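Local atomic coordinates of benzoylformate decarboxylase (Mycobacterium smegmatis, PDB entry 4Q9D), a protein that belongs to the thiamine pyrophosphate enzymes, with a central domain set between two cofactor-binding-type domains and a bound magnesium ion. Residues A200-V211 against V264-A275; V409-R420 against A443-I454. One frame throughout, in Å; residues are numbered along the deposited sequence.

Contact 1. Residues A200-V211 against V264-A275; sequences AKHPMLVLGPEV and VSAYDLVVVVGA
Met-204 lies across the ring of Tyr-267, its CB 3.6 Å from the ring centroid and almost on the ring normal, a CH-pi contact over one face. CG runs anti to the backbone N (chi1 -177°), and bends at chi2 and chi3 then carry the chain past the ring. The sulfur makes an oblique Met-aromatic contact, and CE touches CG1 of Val-264 and CG1 of Val-270, 3.7 Å from each. His-202 O sits in the plane of the same tyrosine ring, at its edge.

At the start of the strands the carboxylate of Asp-268 holds two successive amides. OD2 takes Lys-201 N at 2.7 Å through its syn lone pair in a nearly straight bond, whereas His-202 N reaches OD1 from above the carboxylate plane. The torsion chi1 of 62° places this carboxylate between its own backbone N and carbonyl carbon, turned to the loop that leads into strand 203-207. Asp-268 N returns a bond to His-202 O.

Strands 203-207 and 269-273 run parallel and are joined by main-chain hydrogen bonds, from Met-204 N to Leu-269 O through to Gly-208 N, just past its strand, to Val-273 O. Val-206 lies alongside Val-272, and its CG2 also reaches CG1 of Val-270; on the other face CD1 of Leu-205 lies 3.4 Å from Val-271 O. Past the strands, Gly-274 O accepts Glu-210 N on a lone pair at 3.0 Å, while the Glu-210 carboxylate bonds Thr-299 and Ala-300.

The pair forms the middle of the parallel, Rossmann-like sheet of the central domain, flanked by strands 231-233 and 294-299. Helix 217-227 covers Pro-203 and Leu-205, and helix 318-328 packs on Leu-207, Val-211 and Val-273.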
loop_
_atom_site.group_PDB
_atom_site.type_symbol
_atom_site.label_atom_id
_atom_site.label_comp_id
_atom_site.label_asym_id
_atom_site.label_seq_id
_atom_site.Cartn_x
_atom_site.Cartn_y
_atom_site.Cartn_z
ATOM N N ALA B 200 32.810 24.106 -21.284
ATOM C CA ALA B 200 31.683 24.753 -21.950
ATOM C C ALA B 200 32.091 26.106 -22.544
ATOM O O ALA B 200 32.860 26.849 -21.945
ATOM C CB ALA B 200 30.515 24.948 -20.976
ATOM N N LYS B 201 31.530 26.451 -23.694
ATOM C CA LYS B 201 31.764 27.776 -24.247
ATOM C C LYS B 201 30.672 28.728 -23.813
ATOM O O LYS B 201 30.926 29.906 -23.614
ATOM C CB LYS B 201 31.793 27.726 -25.778
ATOM C CG LYS B 201 32.789 26.722 -26.342
ATOM C CD LYS B 201 34.203 27.060 -25.952
ATOM C CE LYS B 201 35.213 26.212 -26.721
ATOM N NZ LYS B 201 36.616 26.613 -26.373
ATOM N N HIS B 202 29.446 28.212 -23.698
ATOM C CA HIS B 202 28.278 29.025 -23.370
ATOM C C HIS B 202 27.428 28.317 -22.309
ATOM O O HIS B 202 26.367 27.775 -22.617
ATOM C CB HIS B 202 27.427 29.270 -24.622
ATOM C CG HIS B 202 28.167 29.913 -25.751
ATOM N ND1 HIS B 202 28.405 31.267 -25.804
ATOM C CD2 HIS B 202 28.709 29.385 -26.880
ATOM C CE1 HIS B 202 29.077 31.550 -26.913
ATOM N NE2 HIS B 202 29.272 30.426 -27.579
ATOM N N PRO B 203 27.903 28.302 -21.060
ATOM C CA PRO B 203 27.147 27.606 -20.023
ATOM C C PRO B 203 26.007 28.466 -19.490
ATOM O O PRO B 203 25.997 29.687 -19.633
ATOM C CB PRO B 203 28.184 27.382 -18.930
ATOM C CG PRO B 203 29.135 28.523 -19.083
ATOM C CD PRO B 203 29.172 28.855 -20.555
ATOM N N MET B 204 25.031 27.808 -18.879
ATOM C CA MET B 204 23.994 28.507 -18.144
ATOM C C MET B 204 23.779 27.803 -16.811
ATOM O O MET B 204 23.858 26.575 -16.734
ATOM C CB MET B 204 22.686 28.546 -18.970
ATOM C CG MET B 204 21.561 29.328 -18.282
ATOM S SD MET B 204 20.432 28.220 -17.357
ATOM C CE MET B 204 19.609 27.467 -18.761
ATOM N N LEU B 205 23.484 28.574 -15.773
ATOM C CA LEU B 205 23.341 28.029 -14.446
ATOM C C LEU B 205 21.906 28.199 -13.960
ATOM O O LEU B 205 21.327 29.272 -14.114
ATOM C CB LEU B 205 24.300 28.737 -13.494
ATOM C CG LEU B 205 24.206 28.333 -12.022
ATOM C CD1 LEU B 205 24.590 26.841 -11.878
ATOM C CD2 LEU B 205 25.107 29.218 -11.169
ATOM N N VAL B 206 21.338 27.132 -13.387
ATOM C CA VAL B 206 20.018 27.189 -12.753
ATOM C C VAL B 206 20.191 26.896 -11.275
ATOM O O VAL B 206 20.767 25.872 -10.918
ATOM C CB VAL B 206 19.016 26.146 -13.349
ATOM C CG1 VAL B 206 17.644 26.326 -12.738
ATOM C CG2 VAL B 206 18.936 26.253 -14.880
ATOM N N LEU B 207 19.702 27.800 -10.428
ATOM C CA LEU B 207 19.757 27.649 -8.983
ATOM C C LEU B 207 18.327 27.576 -8.469
ATOM O O LEU B 207 17.585 28.566 -8.496
ATOM C CB LEU B 207 20.510 28.823 -8.314
ATOM C CG LEU B 207 22.021 28.958 -8.626
ATOM C CD1 LEU B 207 22.626 30.244 -8.029
ATOM C CD2 LEU B 207 22.818 27.739 -8.137
ATOM N N GLY B 208 17.950 26.390 -7.998
ATOM C CA GLY B 208 16.594 26.110 -7.564
ATOM C C GLY B 208 16.426 26.158 -6.053
ATOM O O GLY B 208 17.361 26.488 -5.313
ATOM N N PRO B 209 15.215 25.832 -5.589
ATOM C CA PRO B 209 14.843 25.962 -4.172
ATOM C C PRO B 209 15.746 25.210 -3.173
ATOM O O PRO B 209 15.783 25.635 -2.017
ATOM C CB PRO B 209 13.437 25.361 -4.123
ATOM C CG PRO B 209 12.872 25.593 -5.539
ATOM C CD PRO B 209 14.079 25.436 -6.451
ATOM N N GLU B 210 16.430 24.129 -3.568
ATOM C CA GLU B 210 17.255 23.401 -2.596
ATOM C C GLU B 210 18.364 24.287 -2.084
ATOM O O GLU B 210 18.892 24.069 -0.988
ATOM C CB GLU B 210 17.879 22.143 -3.190
ATOM C CG GLU B 210 16.893 21.049 -3.549
ATOM C CD GLU B 210 17.627 19.793 -4.000
ATOM O OE1 GLU B 210 17.512 19.430 -5.177
ATOM O OE2 GLU B 210 18.348 19.193 -3.183
ATOM N N VAL B 211 18.744 25.275 -2.885
ATOM C CA VAL B 211 19.893 26.121 -2.528
ATOM C C VAL B 211 19.557 26.979 -1.327
ATOM O O VAL B 211 20.294 26.997 -0.343
ATOM C CB VAL B 211 20.398 26.941 -3.757
ATOM C CG1 VAL B 211 21.490 27.915 -3.367
ATOM C CG2 VAL B 211 20.915 25.980 -4.816
ATOM N N VAL B 264 17.024 27.223 -23.475
ATOM C CA VAL B 264 18.367 26.685 -23.258
ATOM C C VAL B 264 19.142 26.443 -24.567
ATOM O O VAL B 264 20.329 26.129 -24.520
ATOM C CB VAL B 264 18.363 25.376 -22.408
ATOM C CG1 VAL B 264 17.508 25.542 -21.092
ATOM C CG2 VAL B 264 17.883 24.222 -23.260
ATOM N N SER B 265 18.477 26.573 -25.720
ATOM C CA SER B 265 19.120 26.252 -27.007
ATOM C C SER B 265 20.334 27.135 -27.346
ATOM O O SER B 265 21.193 26.736 -28.128
ATOM C CB SER B 265 18.110 26.310 -28.148
ATOM O OG SER B 265 17.592 27.616 -28.221
ATOM N N ALA B 266 20.412 28.317 -26.742
ATOM C CA ALA B 266 21.561 29.197 -26.922
ATOM C C ALA B 266 22.792 28.691 -26.191
ATOM O O ALA B 266 23.882 29.198 -26.413
ATOM C CB ALA B 266 21.226 30.600 -26.400
ATOM N N TYR B 267 22.619 27.732 -25.280
ATOM C CA TYR B 267 23.728 27.303 -24.428
ATOM C C TYR B 267 24.240 25.930 -24.813
ATOM O O TYR B 267 23.485 25.090 -25.287
ATOM C CB TYR B 267 23.310 27.345 -22.954
ATOM C CG TYR B 267 22.749 28.693 -22.566
ATOM C CD1 TYR B 267 23.581 29.803 -22.453
ATOM C CD2 TYR B 267 21.379 28.864 -22.348
ATOM C CE1 TYR B 267 23.076 31.055 -22.113
ATOM C CE2 TYR B 267 20.859 30.107 -22.003
ATOM C CZ TYR B 267 21.716 31.200 -21.889
ATOM O OH TYR B 267 21.211 32.430 -21.549
ATOM N N ASP B 268 25.535 25.690 -24.626
ATOM C CA ASP B 268 26.051 24.367 -24.920
ATOM C C ASP B 268 26.023 23.476 -23.668
ATOM O O ASP B 268 26.157 22.256 -23.784
ATOM C CB ASP B 268 27.450 24.405 -25.597
ATOM C CG ASP B 268 28.549 25.048 -24.723
ATOM O OD1 ASP B 268 28.252 25.768 -23.756
ATOM O OD2 ASP B 268 29.747 24.835 -25.022
ATOM N N LEU B 269 25.842 24.083 -22.484
ATOM C CA LEU B 269 25.769 23.317 -21.232
ATOM C C LEU B 269 24.867 24.008 -20.207
ATOM O O LEU B 269 25.034 25.202 -19.923
ATOM C CB LEU B 269 27.157 23.131 -20.622
ATOM C CG LEU B 269 27.190 22.394 -19.279
ATOM C CD1 LEU B 269 26.873 20.911 -19.486
ATOM C CD2 LEU B 269 28.542 22.562 -18.590
ATOM N N VAL B 270 23.896 23.258 -19.679
ATOM C CA VAL B 270 23.048 23.744 -18.584
ATOM C C VAL B 270 23.469 23.047 -17.295
ATOM O O VAL B 270 23.523 21.812 -17.226
ATOM C CB VAL B 270 21.547 23.516 -18.875
ATOM C CG1 VAL B 270 20.697 24.126 -17.738
ATOM C CG2 VAL B 270 21.190 24.161 -20.200
ATOM N N VAL B 271 23.812 23.843 -16.292
ATOM C CA VAL B 271 24.153 23.308 -14.991
ATOM C C VAL B 271 22.997 23.544 -14.017
ATOM O O VAL B 271 22.711 24.677 -13.652
ATOM C CB VAL B 271 25.409 23.959 -14.446
ATOM C CG1 VAL B 271 25.756 23.333 -13.101
ATOM C CG2 VAL B 271 26.568 23.799 -15.466
ATOM N N VAL B 272 22.324 22.472 -13.621
ATOM C CA VAL B 272 21.145 22.601 -12.766
ATOM C C VAL B 272 21.431 22.158 -11.337
ATOM O O VAL B 272 21.659 20.965 -11.079
ATOM C CB VAL B 272 19.968 21.769 -13.314
ATOM C CG1 VAL B 272 18.750 21.973 -12.409
ATOM C CG2 VAL B 272 19.669 22.177 -14.779
ATOM N N VAL B 273 21.409 23.109 -10.417
ATOM C CA VAL B 273 21.756 22.832 -9.032
ATOM C C VAL B 273 20.546 23.093 -8.187
ATOM O O VAL B 273 20.055 24.208 -8.134
ATOM C CB VAL B 273 22.931 23.717 -8.523
ATOM C CG1 VAL B 273 23.308 23.330 -7.102
ATOM C CG2 VAL B 273 24.150 23.577 -9.435
ATOM N N GLY B 274 20.021 22.057 -7.542
ATOM C CA GLY B 274 18.943 22.301 -6.596
ATOM C C GLY B 274 17.583 22.631 -7.157
ATOM O O GLY B 274 16.716 23.109 -6.415
ATOM N N ALA B 275 17.399 22.362 -8.451
ATOM C CA ALA B 275 16.101 22.466 -9.146
ATOM C C ALA B 275 15.834 21.137 -9.836
ATOM O O ALA B 275 16.768 20.394 -10.157
ATOM C CB ALA B 275 16.112 23.611 -10.211
#

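Contact 2. Residues V409-R420 against A443-I454; sequences VPAAVGIALGDR and AIWTAAQHKLPI
Helices 409-420 and 443-449 run in nearly the same direction, their axes 23° apart and 8.9 Å from each other at the closest, and Pro-410 and Ala-443 approach each other, their CA atoms 5.1 Å apart. There Ala-443 CB rests against CA and CB of Pro-410, and CG1 of Val-409 meets CG2 of Ile-444 at 3.7 Å.

Val-413 is the wedge in the middle. With CG1 anti to its backbone N (chi1 179°), its two methyls divide the work: CG1 touches CG2 of Thr-446 and presses on CD1 of Leu-452 at a tight 3.5 Å, whereas CG2 faces Ala-443 O and CB of Ala-447. Leu-452 crosses both Val-413 and Leu-417 at about a right angle. Ala-416 CB packs on Leu-452 CB and on CG1 of Ile-454, whose CD1 approaches Ala-412 O.

A Schellman motif ends helix 443-449, with Leu-452 N bonded to Ala-447 O and Lys-451, at positive phi, turning the chain; an inverse gamma turn centred on Pro-453 then leads into strand 454-460 of the C-terminal domain's parallel sheet. Arg-420 ties helix 409-420 to this turn. Its NH1 and NH2 grip His-450 O end-on, at 2.9 and 3.0 Å, with the oxygen close to the guanidinium plane, and NH2 adds a weak bond to Lys-451 O. CD2 of Leu-452 lies over one guanidinium face, 3.8 Å from CZ. A water accepts from NH1 and lies at the edge of the His-450 ring.

Helix 50-64 covers Pro-410, Val-413, Ala-443 and Thr-446, whose hydroxyl bonds Leu-46 O. On the far side of helix 443-449, Trp-445 NE1 donates to Pro-485 O of the second subunit.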
loop_
_atom_site.group_PDB
_atom_site.type_symbol
_atom_site.label_atom_id
_atom_site.label_comp_id
_atom_site.label_asym_id
_atom_site.label_seq_id
_atom_site.Cartn_x
_atom_site.Cartn_y
_atom_site.Cartn_z
ATOM N N VAL B 409 -1.443 30.906 3.411
ATOM C CA VAL B 409 -2.008 31.577 4.576
ATOM C C VAL B 409 -1.515 30.924 5.887
ATOM O O VAL B 409 -0.956 31.582 6.746
ATOM C CB VAL B 409 -3.580 31.642 4.514
ATOM C CG1 VAL B 409 -4.163 32.133 5.845
ATOM C CG2 VAL B 409 -4.046 32.573 3.384
ATOM N N PRO B 410 -1.732 29.605 6.056
ATOM C CA PRO B 410 -1.181 28.991 7.288
ATOM C C PRO B 410 0.347 28.966 7.326
ATOM O O PRO B 410 0.924 29.109 8.411
ATOM C CB PRO B 410 -1.777 27.561 7.296
ATOM C CG PRO B 410 -2.211 27.301 5.827
ATOM C CD PRO B 410 -2.647 28.714 5.333
ATOM N N ALA B 411 1.008 28.768 6.181
ATOM C CA ALA B 411 2.475 28.828 6.159
ATOM C C ALA B 411 2.994 30.193 6.628
ATOM O O ALA B 411 4.005 30.274 7.334
ATOM C CB ALA B 411 3.014 28.510 4.748
ATOM N N ALA B 412 2.315 31.266 6.227
ATOM C CA ALA B 412 2.697 32.601 6.705
ATOM C C ALA B 412 2.654 32.696 8.244
ATOM O O ALA B 412 3.514 33.323 8.858
ATOM C CB ALA B 412 1.799 33.678 6.085
ATOM N N VAL B 413 1.622 32.111 8.849
ATOM C CA VAL B 413 1.472 32.099 10.297
ATOM C C VAL B 413 2.637 31.296 10.896
ATOM O O VAL B 413 3.278 31.726 11.857
ATOM C CB VAL B 413 0.125 31.452 10.724
ATOM C CG1 VAL B 413 -0.006 31.422 12.270
ATOM C CG2 VAL B 413 -1.049 32.206 10.126
ATOM N N GLY B 414 2.918 30.127 10.312
ATOM C CA GLY B 414 4.071 29.338 10.727
ATOM C C GLY B 414 5.414 30.057 10.591
ATOM O O GLY B 414 6.254 29.983 11.476
ATOM N N ILE B 415 5.621 30.743 9.465
ATOM C CA ILE B 415 6.861 31.486 9.252
ATOM C C ILE B 415 7.030 32.590 10.298
ATOM O O ILE B 415 8.109 32.769 10.857
ATOM C CB ILE B 415 6.907 32.096 7.821
ATOM C CG1 ILE B 415 7.086 30.976 6.776
ATOM C CG2 ILE B 415 8.050 33.118 7.709
ATOM C CD1 ILE B 415 6.466 31.330 5.370
ATOM N N ALA B 416 5.956 33.321 10.579
ATOM C CA ALA B 416 6.056 34.391 11.579
ATOM C C ALA B 416 6.296 33.835 12.992
ATOM O O ALA B 416 7.084 34.403 13.761
ATOM C CB ALA B 416 4.821 35.290 11.543
ATOM N N LEU B 417 5.643 32.717 13.331
ATOM C CA LEU B 417 5.928 32.038 14.604
ATOM C C LEU B 417 7.380 31.611 14.625
ATOM O O LEU B 417 8.047 31.721 15.647
ATOM C CB LEU B 417 5.032 30.812 14.799
ATOM C CG LEU B 417 3.594 31.142 15.172
ATOM C CD1 LEU B 417 2.667 29.927 14.960
ATOM C CD2 LEU B 417 3.541 31.635 16.617
ATOM N N GLY B 418 7.867 31.128 13.485
ATOM C CA GLY B 418 9.259 30.728 13.372
ATOM C C GLY B 418 10.207 31.892 13.580
ATOM O O GLY B 418 11.173 31.764 14.325
ATOM N N ASP B 419 9.950 33.016 12.906
ATOM C CA ASP B 419 10.782 34.218 13.064
ATOM C C ASP B 419 10.849 34.613 14.543
ATOM O O ASP B 419 11.915 34.911 15.061
ATOM C CB ASP B 419 10.218 35.400 12.261
ATOM C CG ASP B 419 10.356 35.215 10.773
ATOM O OD1 ASP B 419 11.156 34.346 10.360
ATOM O OD2 ASP B 419 9.674 35.947 10.011
ATOM N N ARG B 420 9.704 34.593 15.220
ATOM C CA ARG B 420 9.667 34.972 16.626
ATOM C C ARG B 420 10.470 33.988 17.493
ATOM O O ARG B 420 11.240 34.418 18.341
ATOM C CB ARG B 420 8.226 35.125 17.124
ATOM C CG ARG B 420 8.105 35.221 18.635
ATOM C CD ARG B 420 6.651 35.338 19.063
ATOM N NE ARG B 420 5.955 36.494 18.469
ATOM C CZ ARG B 420 4.637 36.679 18.571
ATOM N NH1 ARG B 420 3.894 35.774 19.203
ATOM N NH2 ARG B 420 4.042 37.742 18.033
ATOM N N ALA B 443 -6.860 29.778 9.351
ATOM C CA ALA B 443 -5.509 29.948 9.904
ATOM C C ALA B 443 -5.295 31.384 10.412
ATOM O O ALA B 443 -4.454 31.594 11.258
ATOM C CB ALA B 443 -4.427 29.586 8.885
ATOM N N ILE B 444 -6.023 32.373 9.876
ATOM C CA ILE B 444 -5.764 33.753 10.296
ATOM C C ILE B 444 -6.144 33.980 11.778
ATOM O O ILE B 444 -5.644 34.895 12.428
ATOM C CB ILE B 444 -6.436 34.795 9.374
ATOM C CG1 ILE B 444 -7.944 34.754 9.502
ATOM C CG2 ILE B 444 -6.032 34.565 7.911
ATOM C CD1 ILE B 444 -8.630 35.678 8.463
ATOM N N TRP B 445 -6.985 33.101 12.315
ATOM C CA TRP B 445 -7.368 33.156 13.730
ATOM C C TRP B 445 -6.138 32.920 14.581
ATOM O O TRP B 445 -5.940 33.585 15.593
ATOM C CB TRP B 445 -8.444 32.097 14.045
ATOM C CG TRP B 445 -8.859 32.059 15.478
ATOM C CD1 TRP B 445 -9.745 32.901 16.098
ATOM C CD2 TRP B 445 -8.433 31.117 16.476
ATOM N NE1 TRP B 445 -9.881 32.548 17.419
ATOM C CE2 TRP B 445 -9.095 31.460 17.683
ATOM C CE3 TRP B 445 -7.541 30.031 16.476
ATOM C CZ2 TRP B 445 -8.898 30.753 18.888
ATOM C CZ3 TRP B 445 -7.355 29.307 17.679
ATOM C CH2 TRP B 445 -8.033 29.679 18.859
ATOM N N THR B 446 -5.319 31.954 14.180
ATOM C CA THR B 446 -4.069 31.684 14.889
ATOM C C THR B 446 -3.125 32.892 14.806
ATOM O O THR B 446 -2.443 33.218 15.778
ATOM C CB THR B 446 -3.376 30.420 14.316
ATOM O OG1 THR B 446 -4.272 29.315 14.395
ATOM C CG2 THR B 446 -2.091 30.077 15.088
ATOM N N ALA B 447 -3.085 33.559 13.649
ATOM C CA ALA B 447 -2.270 34.777 13.517
ATOM C C ALA B 447 -2.741 35.840 14.539
ATOM O O ALA B 447 -1.933 36.480 15.210
ATOM C CB ALA B 447 -2.364 35.341 12.060
ATOM N N ALA B 448 -4.053 36.012 14.661
ATOM C CA ALA B 448 -4.575 37.019 15.581
ATOM C C ALA B 448 -4.326 36.602 17.020
ATOM O O ALA B 448 -3.870 37.415 17.818
ATOM C CB ALA B 448 -6.043 37.278 15.342
ATOM N N GLN B 449 -4.567 35.326 17.340
ATOM C CA GLN B 449 -4.298 34.805 18.687
ATOM C C GLN B 449 -2.851 35.007 19.138
ATOM O O GLN B 449 -2.603 35.224 20.317
ATOM C CB GLN B 449 -4.672 33.305 18.776
ATOM C CG GLN B 449 -6.185 33.067 18.713
ATOM C CD GLN B 449 -6.894 33.725 19.905
ATOM O OE1 GLN B 449 -6.629 33.378 21.040
ATOM N NE2 GLN B 449 -7.779 34.672 19.638
ATOM N N HIS B 450 -1.890 34.891 18.219
ATOM C CA HIS B 450 -0.483 35.059 18.591
ATOM C C HIS B 450 0.080 36.426 18.210
ATOM O O HIS B 450 1.291 36.641 18.314
ATOM C CB HIS B 450 0.387 33.942 18.000
ATOM C CG HIS B 450 0.037 32.591 18.523
ATOM N ND1 HIS B 450 0.790 31.953 19.479
ATOM C CD2 HIS B 450 -1.016 31.780 18.262
ATOM C CE1 HIS B 450 0.222 30.797 19.784
ATOM N NE2 HIS B 450 -0.875 30.670 19.062
ATOM N N LYS B 451 -0.804 37.332 17.780
ATOM C CA LYS B 451 -0.426 38.702 17.429
ATOM C C LYS B 451 0.781 38.727 16.496
ATOM O O LYS B 451 1.776 39.376 16.779
ATOM C CB LYS B 451 -0.117 39.503 18.692
ATOM C CG LYS B 451 -1.336 39.743 19.595
ATOM C CD LYS B 451 -0.869 40.407 20.896
ATOM C CE LYS B 451 -2.027 40.715 21.823
ATOM N NZ LYS B 451 -2.709 39.469 22.246
ATOM N N LEU B 452 0.698 38.003 15.387
ATOM C CA LEU B 452 1.838 37.898 14.492
ATOM C C LEU B 452 1.908 39.096 13.521
ATOM O O LEU B 452 0.869 39.605 13.085
ATOM C CB LEU B 452 1.773 36.559 13.745
ATOM C CG LEU B 452 1.868 35.351 14.688
ATOM C CD1 LEU B 452 1.509 34.042 13.959
ATOM C CD2 LEU B 452 3.265 35.281 15.262
ATOM N N PRO B 453 3.134 39.550 13.183
ATOM C CA PRO B 453 3.276 40.650 12.217
ATOM C C PRO B 453 3.153 40.114 10.801
ATOM O O PRO B 453 4.141 39.965 10.063
ATOM C CB PRO B 453 4.696 41.186 12.478
ATOM C CG PRO B 453 5.460 39.930 12.914
ATOM C CD PRO B 453 4.438 39.093 13.713
ATOM N N ILE B 454 1.910 39.853 10.414
ATOM C CA ILE B 454 1.626 39.385 9.083
ATOM C C ILE B 454 0.619 40.315 8.426
ATOM O O ILE B 454 -0.426 40.634 8.999
ATOM C CB ILE B 454 1.041 37.963 9.086
ATOM C CG1 ILE B 454 1.940 36.997 9.876
ATOM C CG2 ILE B 454 0.832 37.487 7.639
ATOM C CD1 ILE B 454 1.286 35.634 10.037
HETATM O O HOH W 1 3.919 33.126 20.227
#

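Both contacts are mostly buried, but they hold different elements: contact 1 joins neighbouring strands within the central-domain sheet, contact 2 two helices and the entry to a strand of the C-terminal domain. Their centres lie about 36 Å apart on opposite sides of the chain's centre, and they do not touch. In contact 1 main-chain bonds run along most of the interface, with a carboxylate receiving amides at one end. Contact 2 has an aliphatic interior, and its polar bonds gather at an exposed arginine that donates to carbonyls. No other chain touches contact 1, whereas the outer side of helix 443-449 in contact 2 meets the second subunit; the side chain of Val-409 is about 13 Å from the magnesium ion.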